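Local atomic coordinates of high-affinity zinc uptake system protein znuA (Streptococcus suis, PDB entry 3MFQ), a protein that probably captures zinc, and perhaps other divalent metals, outside the cell as the solute-binding component of an ABC-type uptake system. Residues 13-17 with 30-36; 151-156 with 270-275. All coordinates share one frame; numbering follows the deposited sequence.

Contact 1 of 2, residues 13-17 with 30-36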
ATOM      1  N   THR A  13      -3.143   9.440  -3.863  1.00 39.20           N
ATOM      2  CA  THR A  13      -3.155   8.873  -2.521  1.00 37.88           C
ATOM      3  C   THR A  13      -2.161   9.544  -1.589  1.00 36.94           C
ATOM      4  O   THR A  13      -1.240  10.229  -2.030  1.00 39.75           O
ATOM      5  CB  THR A  13      -2.830   7.380  -2.551  1.00 35.69           C
ATOM      6  OG1 THR A  13      -1.412   7.210  -2.652  1.00 37.58           O
ATOM      7  CG2 THR A  13      -3.512   6.713  -3.736  1.00 31.72           C
ATOM      8  N   SER A  14      -2.354   9.328  -0.294  1.00 50.74           N
ATOM      9  CA  SER A  14      -1.459   9.864   0.718  1.00 52.62           C
ATOM     10  C   SER A  14      -0.035   9.370   0.505  1.00 56.70           C
ATOM     11  O   SER A  14       0.922  10.012   0.934  1.00 60.40           O
ATOM     12  CB  SER A  14      -1.944   9.468   2.110  1.00 55.93           C
ATOM     13  OG  SER A  14      -2.116   8.065   2.195  1.00 61.54           O
ATOM     14  N   PHE A  15       0.102   8.220  -0.148  1.00 47.03           N
ATOM     15  CA  PHE A  15       1.421   7.690  -0.467  1.00 44.37           C
ATOM     16  C   PHE A  15       2.188   8.717  -1.260  1.00 44.20           C
ATOM     17  O   PHE A  15       3.265   9.159  -0.868  1.00 47.26           O
ATOM     18  CB  PHE A  15       1.311   6.427  -1.312  1.00 43.27           C
ATOM     19  CG  PHE A  15       0.759   5.259  -0.579  1.00 42.80           C
ATOM     20  CD1 PHE A  15       1.562   4.516   0.262  1.00 41.30           C
ATOM     21  CD2 PHE A  15      -0.565   4.897  -0.733  1.00 42.36           C
ATOM     22  CE1 PHE A  15       1.053   3.436   0.940  1.00 45.95           C
ATOM     23  CE2 PHE A  15      -1.080   3.818  -0.058  1.00 43.10           C
ATOM     24  CZ  PHE A  15      -0.271   3.086   0.780  1.00 43.88           C
ATOM     25  N   LEU A  16       1.619   9.086  -2.397  1.00 50.57           N
ATOM     26  CA  LEU A  16       2.260  10.030  -3.281  1.00 50.73           C
ATOM     27  C   LEU A  16       2.417  11.362  -2.558  1.00 54.27           C
ATOM     28  O   LEU A  16       3.488  11.974  -2.608  1.00 56.36           O
ATOM     29  CB  LEU A  16       1.462  10.154  -4.578  1.00 51.19           C
ATOM     30  CG  LEU A  16       1.163   8.770  -5.168  1.00 55.90           C
ATOM     31  CD1 LEU A  16       0.489   8.872  -6.525  1.00 58.38           C
ATOM     32  CD2 LEU A  16       2.433   7.934  -5.258  1.00 49.43           C
ATOM     33  N   ASN A  17       1.366  11.786  -1.853  1.00 50.55           N
ATOM     34  CA  ASN A  17       1.423  13.009  -1.051  1.00 50.25           C
ATOM     35  C   ASN A  17       2.705  13.122  -0.225  1.00 49.31           C
ATOM     36  O   ASN A  17       3.303  14.192  -0.139  1.00 49.06           O
ATOM     37  CB  ASN A  17       0.210  13.123  -0.124  1.00 49.74           C
ATOM     38  CG  ASN A  17       0.116  14.488   0.538  1.00 54.94           C
ATOM     39  OD1 ASN A  17       0.105  15.513  -0.144  1.00 57.98           O
ATOM     40  ND2 ASN A  17       0.049  14.510   1.866  1.00 57.87           N
ATOM     41  N   ARG A  30       0.766  20.698  -3.494  1.00 53.48           N
ATOM     42  CA  ARG A  30       0.169  19.369  -3.626  1.00 57.75           C
ATOM     43  C   ARG A  30      -1.364  19.310  -3.488  1.00 59.82           C
ATOM     44  O   ARG A  30      -1.952  19.873  -2.562  1.00 59.50           O
ATOM     45  CB  ARG A  30       0.876  18.372  -2.691  1.00 54.15           C
ATOM     46  CG  ARG A  30       2.327  18.069  -3.117  1.00 49.45           C
ATOM     47  CD  ARG A  30       3.100  17.189  -2.143  1.00 48.29           C
ATOM     48  NE  ARG A  30       3.564  17.939  -0.980  1.00 53.84           N
ATOM     49  CZ  ARG A  30       2.811  18.187   0.085  1.00 55.18           C
ATOM     50  NH1 ARG A  30       1.562  17.746   0.128  1.00 57.90           N
ATOM     51  NH2 ARG A  30       3.300  18.877   1.104  1.00 51.54           N
ATOM     52  N   ASP A  31      -1.997  18.621  -4.434  1.00 59.35           N
ATOM     53  CA  ASP A  31      -3.445  18.462  -4.447  1.00 56.84           C
ATOM     54  C   ASP A  31      -3.837  17.008  -4.229  1.00 57.26           C
ATOM     55  O   ASP A  31      -4.040  16.258  -5.184  1.00 58.77           O
ATOM     56  CB  ASP A  31      -4.024  18.962  -5.769  1.00 62.56           C
ATOM     57  CG  ASP A  31      -4.921  20.165  -5.591  1.00 69.15           C
ATOM     58  OD1 ASP A  31      -6.097  19.976  -5.214  1.00 68.46           O
ATOM     59  OD2 ASP A  31      -4.449  21.297  -5.824  1.00 68.27           O
ATOM     60  N   LEU A  32      -3.938  16.611  -2.966  1.00 55.33           N
ATOM     61  CA  LEU A  32      -4.334  15.251  -2.641  1.00 52.67           C
ATOM     62  C   LEU A  32      -5.806  15.037  -2.956  1.00 56.35           C
ATOM     63  O   LEU A  32      -6.663  15.801  -2.514  1.00 60.07           O
ATOM     64  CB  LEU A  32      -4.058  14.940  -1.172  1.00 52.92           C
ATOM     65  CG  LEU A  32      -4.524  13.554  -0.723  1.00 54.49           C
ATOM     66  CD1 LEU A  32      -3.987  12.479  -1.653  1.00 55.51           C
ATOM     67  CD2 LEU A  32      -4.106  13.283   0.710  1.00 53.00           C
ATOM     68  N   LEU A  33      -6.091  13.992  -3.724  1.00 52.29           N
ATOM     69  CA  LEU A  33      -7.458  13.697  -4.130  1.00 54.60           C
ATOM     70  C   LEU A  33      -8.129  12.754  -3.143  1.00 55.02           C
ATOM     71  O   LEU A  33      -9.182  13.065  -2.587  1.00 58.17           O
ATOM     72  CB  LEU A  33      -7.476  13.086  -5.528  1.00 50.40           C
ATOM     73  CG  LEU A  33      -6.618  13.814  -6.563  1.00 49.51           C
ATOM     74  CD1 LEU A  33      -6.968  13.329  -7.956  1.00 49.10           C
ATOM     75  CD2 LEU A  33      -6.808  15.314  -6.458  1.00 50.92           C
ATOM     76  N   ILE A  34      -7.509  11.598  -2.932  1.00 51.49           N
ATOM     77  CA  ILE A  34      -8.045  10.594  -2.023  1.00 52.58           C
ATOM     78  C   ILE A  34      -7.500  10.796  -0.611  1.00 53.08           C
ATOM     79  O   ILE A  34      -6.317  10.567  -0.358  1.00 53.22           O
ATOM     80  CB  ILE A  34      -7.713   9.170  -2.508  1.00 49.87           C
ATOM     81  CG1 ILE A  34      -8.103   9.009  -3.980  1.00 49.08           C
ATOM     82  CG2 ILE A  34      -8.407   8.135  -1.640  1.00 50.75           C
ATOM     83  CD1 ILE A  34      -7.806   7.644  -4.550  1.00 46.96           C
ATOM     84  N   PRO A  35      -8.367  11.233   0.312  1.00 76.19           N
ATOM     85  CA  PRO A  35      -7.989  11.509   1.703  1.00 74.08           C
ATOM     86  C   PRO A  35      -7.469  10.265   2.411  1.00 73.63           C
ATOM     87  O   PRO A  35      -8.031   9.183   2.242  1.00 75.64           O
ATOM     88  CB  PRO A  35      -9.308  11.956   2.341  1.00 72.95           C
ATOM     89  CG  PRO A  35     -10.150  12.415   1.203  1.00 79.65           C
ATOM     90  CD  PRO A  35      -9.790  11.518   0.063  1.00 78.22           C
ATOM     91  N   ALA A  36      -6.408  10.423   3.194  1.00 48.07           N
ATOM     92  CA  ALA A  36      -5.862   9.317   3.968  1.00 46.41           C
ATOM     93  C   ALA A  36      -6.973   8.633   4.748  1.00 48.62           C
ATOM     94  O   ALA A  36      -7.807   9.295   5.364  1.00 46.30           O
ATOM     95  CB  ALA A  36      -4.785   9.816   4.914  1.00 47.72           C
TER
HETATM   96  O   HOH W   1      -4.716   8.353   1.063  1.00 27.47           O
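T13 and I34 bring the two backbones closest, their CA atoms 5.2 Å apart. From there S14 pairs with A36 and N17 with L32 at 6.4 Å between CA atoms, so the first turn of helix 14-24 stays near residues 32-36. T13 occupies the N-cap position, and the turn closes with a backbone hydrogen bond from N17 N to T13 O. No direct backbone bond joins the segments. Instead, one water accepts from S14 N at 2.9 Å and donates to I34 O at 3.1 Å, which gives an amide of the first helical turn and a carbonyl of the loop a shared partner.

L32 makes the main apolar contact with the start of the helix. Its CG stands anti to the backbone N (chi1 177°), and CD1 reaches the peptide at the head of the helix, 3.5 Å from T13 C. These segments belong to a beta-alpha-beta crossover: strand 8-11 runs into helix 14-24, which returns to the parallel edge strand 29-32, and both L32 and N17 also lean on V11 of the first strand. Further along the loop, the CB atoms of S14 and A36 touch at 4.0 Å. The hydroxyl of S14 has its main partner in L256 N, linking this helix start to a distant part of the chain.

At the other end, N17 and R30 cross at about a right angle, with amide and guanidinium planes 73° apart. R30 bends at chi3, turning its guanidinium back so that N17 O lies over one face. NH1 donates to N17 OD1 at 2.7 Å, but the N-H...O angle of 116° makes this bond weak. The T13 side chain lies about 10 Å from the bound zinc ion.

Contact 2 of 2, residues 151-156 with 270-275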
ATOM      1  N   TRP A 151      16.383  -2.385   7.871  1.00 44.26           N
ATOM      2  CA  TRP A 151      15.682  -2.328   9.147  1.00 43.12           C
ATOM      3  C   TRP A 151      14.595  -3.391   9.217  1.00 46.76           C
ATOM      4  O   TRP A 151      14.479  -4.111  10.208  1.00 48.91           O
ATOM      5  CB  TRP A 151      15.068  -0.943   9.346  1.00 43.70           C
ATOM      6  CG  TRP A 151      14.375  -0.758  10.663  1.00 45.65           C
ATOM      7  CD1 TRP A 151      14.926  -0.285  11.819  1.00 45.37           C
ATOM      8  CD2 TRP A 151      13.000  -1.029  10.958  1.00 44.90           C
ATOM      9  NE1 TRP A 151      13.982  -0.249  12.815  1.00 47.38           N
ATOM     10  CE2 TRP A 151      12.791  -0.702  12.313  1.00 45.44           C
ATOM     11  CE3 TRP A 151      11.926  -1.520  10.209  1.00 43.94           C
ATOM     12  CZ2 TRP A 151      11.553  -0.849  12.933  1.00 44.62           C
ATOM     13  CZ3 TRP A 151      10.699  -1.665  10.827  1.00 45.10           C
ATOM     14  CH2 TRP A 151      10.522  -1.332  12.175  1.00 45.27           C
ATOM     15  N   VAL A 152      13.796  -3.480   8.159  1.00 54.73           N
ATOM     16  CA  VAL A 152      12.706  -4.446   8.098  1.00 53.35           C
ATOM     17  C   VAL A 152      13.241  -5.865   8.212  1.00 54.62           C
ATOM     18  O   VAL A 152      12.702  -6.684   8.954  1.00 54.27           O
ATOM     19  CB  VAL A 152      11.917  -4.323   6.784  1.00 50.43           C
ATOM     20  CG1 VAL A 152      10.800  -5.348   6.746  1.00 50.36           C
ATOM     21  CG2 VAL A 152      11.364  -2.919   6.631  1.00 51.19           C
ATOM     22  N   GLU A 153      14.308  -6.144   7.470  1.00 83.82           N
ATOM     23  CA  GLU A 153      14.953  -7.451   7.501  1.00 88.23           C
ATOM     24  C   GLU A 153      15.370  -7.844   8.915  1.00 84.97           C
ATOM     25  O   GLU A 153      14.934  -8.868   9.436  1.00 85.88           O
ATOM     26  CB  GLU A 153      16.171  -7.470   6.573  1.00 90.08           C
ATOM     27  CG  GLU A 153      15.837  -7.583   5.090  1.00 89.99           C
ATOM     28  CD  GLU A 153      15.370  -8.978   4.696  1.00100.26           C
ATOM     29  OE1 GLU A 153      15.193  -9.830   5.594  1.00101.40           O
ATOM     30  OE2 GLU A 153      15.181  -9.221   3.484  1.00102.08           O
ATOM     31  N   LYS A 154      16.219  -7.028   9.528  1.00 55.27           N
ATOM     32  CA  LYS A 154      16.678  -7.296  10.884  1.00 56.33           C
ATOM     33  C   LYS A 154      15.488  -7.415  11.825  1.00 54.42           C
ATOM     34  O   LYS A 154      15.490  -8.224  12.750  1.00 56.25           O
ATOM     35  CB  LYS A 154      17.629  -6.192  11.359  1.00 57.07           C
ATOM     36  CG  LYS A 154      18.114  -6.351  12.798  1.00 63.30           C
ATOM     37  CD  LYS A 154      19.316  -5.456  13.091  1.00 70.86           C
ATOM     38  CE  LYS A 154      20.528  -5.847  12.250  1.00 70.08           C
ATOM     39  NZ  LYS A 154      21.601  -4.811  12.281  1.00 76.17           N
ATOM     40  N   GLU A 155      14.464  -6.608  11.571  1.00 53.75           N
ATOM     41  CA  GLU A 155      13.290  -6.573  12.430  1.00 52.59           C
ATOM     42  C   GLU A 155      12.473  -7.859  12.309  1.00 54.40           C
ATOM     43  O   GLU A 155      12.015  -8.413  13.308  1.00 53.14           O
ATOM     44  CB  GLU A 155      12.425  -5.357  12.090  1.00 51.27           C
ATOM     45  CG  GLU A 155      11.476  -4.929  13.199  1.00 52.29           C
ATOM     46  CD  GLU A 155      12.174  -4.191  14.325  1.00 53.60           C
ATOM     47  OE1 GLU A 155      13.368  -3.856  14.176  1.00 52.49           O
ATOM     48  OE2 GLU A 155      11.524  -3.942  15.363  1.00 56.69           O
ATOM     49  N   LEU A 156      12.303  -8.335  11.079  1.00 57.42           N
ATOM     50  CA  LEU A 156      11.503  -9.528  10.811  1.00 53.82           C
ATOM     51  C   LEU A 156      12.221 -10.821  11.179  1.00 53.27           C
ATOM     52  O   LEU A 156      11.581 -11.829  11.480  1.00 50.01           O
ATOM     53  CB  LEU A 156      11.103  -9.569   9.336  1.00 51.78           C
ATOM     54  CG  LEU A 156       9.719  -9.034   8.970  1.00 52.01           C
ATOM     55  CD1 LEU A 156       9.317  -7.885   9.874  1.00 51.37           C
ATOM     56  CD2 LEU A 156       9.678  -8.623   7.506  1.00 53.35           C
ATOM     57  N   TYR A 270       5.569   2.119   7.288  1.00 53.52           N
ATOM     58  CA  TYR A 270       6.209   0.829   7.078  1.00 53.64           C
ATOM     59  C   TYR A 270       6.657   0.218   8.397  1.00 56.31           C
ATOM     60  O   TYR A 270       6.352  -0.939   8.698  1.00 57.17           O
ATOM     61  CB  TYR A 270       7.420   0.995   6.169  1.00 55.21           C
ATOM     62  CG  TYR A 270       7.592  -0.116   5.173  1.00 53.23           C
ATOM     63  CD1 TYR A 270       7.851  -1.413   5.590  1.00 50.00           C
ATOM     64  CD2 TYR A 270       7.507   0.132   3.809  1.00 48.98           C
ATOM     65  CE1 TYR A 270       8.010  -2.426   4.681  1.00 48.27           C
ATOM     66  CE2 TYR A 270       7.669  -0.884   2.891  1.00 48.38           C
ATOM     67  CZ  TYR A 270       7.920  -2.162   3.334  1.00 49.70           C
ATOM     68  OH  TYR A 270       8.085  -3.189   2.435  1.00 49.85           O
ATOM     69  N   LYS A 271       7.397   1.000   9.174  1.00 55.40           N
ATOM     70  CA  LYS A 271       7.898   0.542  10.461  1.00 53.85           C
ATOM     71  C   LYS A 271       6.736   0.132  11.350  1.00 53.66           C
ATOM     72  O   LYS A 271       6.772  -0.917  11.990  1.00 52.90           O
ATOM     73  CB  LYS A 271       8.719   1.639  11.140  1.00 57.66           C
ATOM     74  CG  LYS A 271       9.973   2.039  10.382  1.00 58.58           C
ATOM     75  CD  LYS A 271      10.751   3.108  11.134  1.00 56.29           C
ATOM     76  CE  LYS A 271      12.003   3.514  10.376  1.00 56.38           C
ATOM     77  NZ  LYS A 271      12.768   4.566  11.099  1.00 55.63           N
ATOM     78  N   HIS A 272       5.706   0.970  11.384  1.00 45.93           N
ATOM     79  CA  HIS A 272       4.502   0.682  12.151  1.00 47.17           C
ATOM     80  C   HIS A 272       3.954  -0.700  11.816  1.00 49.81           C
ATOM     81  O   HIS A 272       3.666  -1.500  12.708  1.00 49.49           O
ATOM     82  CB  HIS A 272       3.437   1.743  11.882  1.00 49.29           C
ATOM     83  CG  HIS A 272       2.090   1.400  12.438  1.00 58.41           C
ATOM     84  ND1 HIS A 272       1.666   1.829  13.676  1.00 67.83           N
ATOM     85  CD2 HIS A 272       1.074   0.669  11.923  1.00 54.90           C
ATOM     86  CE1 HIS A 272       0.444   1.378  13.901  1.00 72.35           C
ATOM     87  NE2 HIS A 272       0.062   0.671  12.851  1.00 62.37           N
ATOM     88  N   ASN A 273       3.807  -0.973  10.525  1.00 44.57           N
ATOM     89  CA  ASN A 273       3.325  -2.271  10.079  1.00 42.53           C
ATOM     90  C   ASN A 273       4.227  -3.397  10.568  1.00 41.77           C
ATOM     91  O   ASN A 273       3.754  -4.383  11.133  1.00 40.12           O
ATOM     92  CB  ASN A 273       3.204  -2.305   8.555  1.00 39.76           C
ATOM     93  CG  ASN A 273       1.976  -1.568   8.051  1.00 44.41           C
ATOM     94  OD1 ASN A 273       1.218  -0.993   8.831  1.00 44.85           O
ATOM     95  ND2 ASN A 273       1.771  -1.590   6.740  1.00 42.94           N
ATOM     96  N   VAL A 274       5.529  -3.237  10.358  1.00 41.43           N
ATOM     97  CA  VAL A 274       6.503  -4.256  10.731  1.00 38.75           C
ATOM     98  C   VAL A 274       6.506  -4.562  12.228  1.00 40.27           C
ATOM     99  O   VAL A 274       6.381  -5.719  12.623  1.00 41.25           O
ATOM    100  CB  VAL A 274       7.918  -3.859  10.288  1.00 40.58           C
ATOM    101  CG1 VAL A 274       8.944  -4.751  10.950  1.00 39.70           C
ATOM    102  CG2 VAL A 274       8.033  -3.934   8.776  1.00 39.01           C
ATOM    103  N   LYS A 275       6.655  -3.532  13.056  1.00 44.76           N
ATOM    104  CA  LYS A 275       6.649  -3.720  14.505  1.00 43.50           C
ATOM    105  C   LYS A 275       5.395  -4.465  14.946  1.00 42.26           C
ATOM    106  O   LYS A 275       5.441  -5.322  15.827  1.00 43.69           O
ATOM    107  CB  LYS A 275       6.727  -2.376  15.238  1.00 43.20           C
ATOM    108  CG  LYS A 275       8.063  -1.655  15.136  1.00 45.38           C
ATOM    109  CD  LYS A 275       8.109  -0.467  16.096  1.00 46.56           C
ATOM    110  CE  LYS A 275       9.384   0.352  15.928  1.00 50.83           C
ATOM    111  NZ  LYS A 275       9.478   1.448  16.936  1.00 53.21           N
TER
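V274 is the knob of a helix-helix interface between the end of helix 131-156 and the C-terminal helix 266-281, seated among W151, V152, E155 and L156. The local axes approach to 10.4 Å and diverge by only 11°, so the two segments run nearly parallel. CG1 of V274 stands 3.4 Å from E155 CG and also touches L156 CD1, while its CG2 meets V152 CG1 at 3.7 Å.

W151 lies beside this knob, its CZ3 3.6 Å from V274 CG1. Because chi1 is near 180° (-177°), the indole extends across to the partner helix and crosses K271 at about a right angle. K271 CG sits 3.9 Å from the centroid of the six-membered ring, a CH-pi contact over the face; its NZ is too distant to give more than a weak cation-pi attraction. In metal-binding proteins of the TroA family, a long helix connects the two lobes, and helix 131-156 is consistent with that element. On the opposite face of the indole is E155 OE1, brought there by a bend at chi2 (76°), and K275 CG approaches the ring edge near its plane.

Next to V274, V152 CG2 meets the Y270 ring obliquely, 3.9 Å from CE1. Y180 touches V152, L156 and Y270, so a loop residue packs against both helices there.

Overall arrangement
From the N terminus the chain first forms strand 8-11, and contact 1 closes a short loop of 12 residues within the first beta-alpha-beta unit. Contact 2 opens only later and spans 113 residues, from the end of the long helix 131-156 to the C-terminal helix 266-281. The two are therefore in series and neither nest nor cross. Their centres are 24 Å apart and their nearest atoms about 8 Å, without touching. Contact 1 fixes a helix start to the edge of the four-stranded parallel sheet; contact 2 brings the last helix back onto the end of the long one after the intervening residues, which contain several helices and strands.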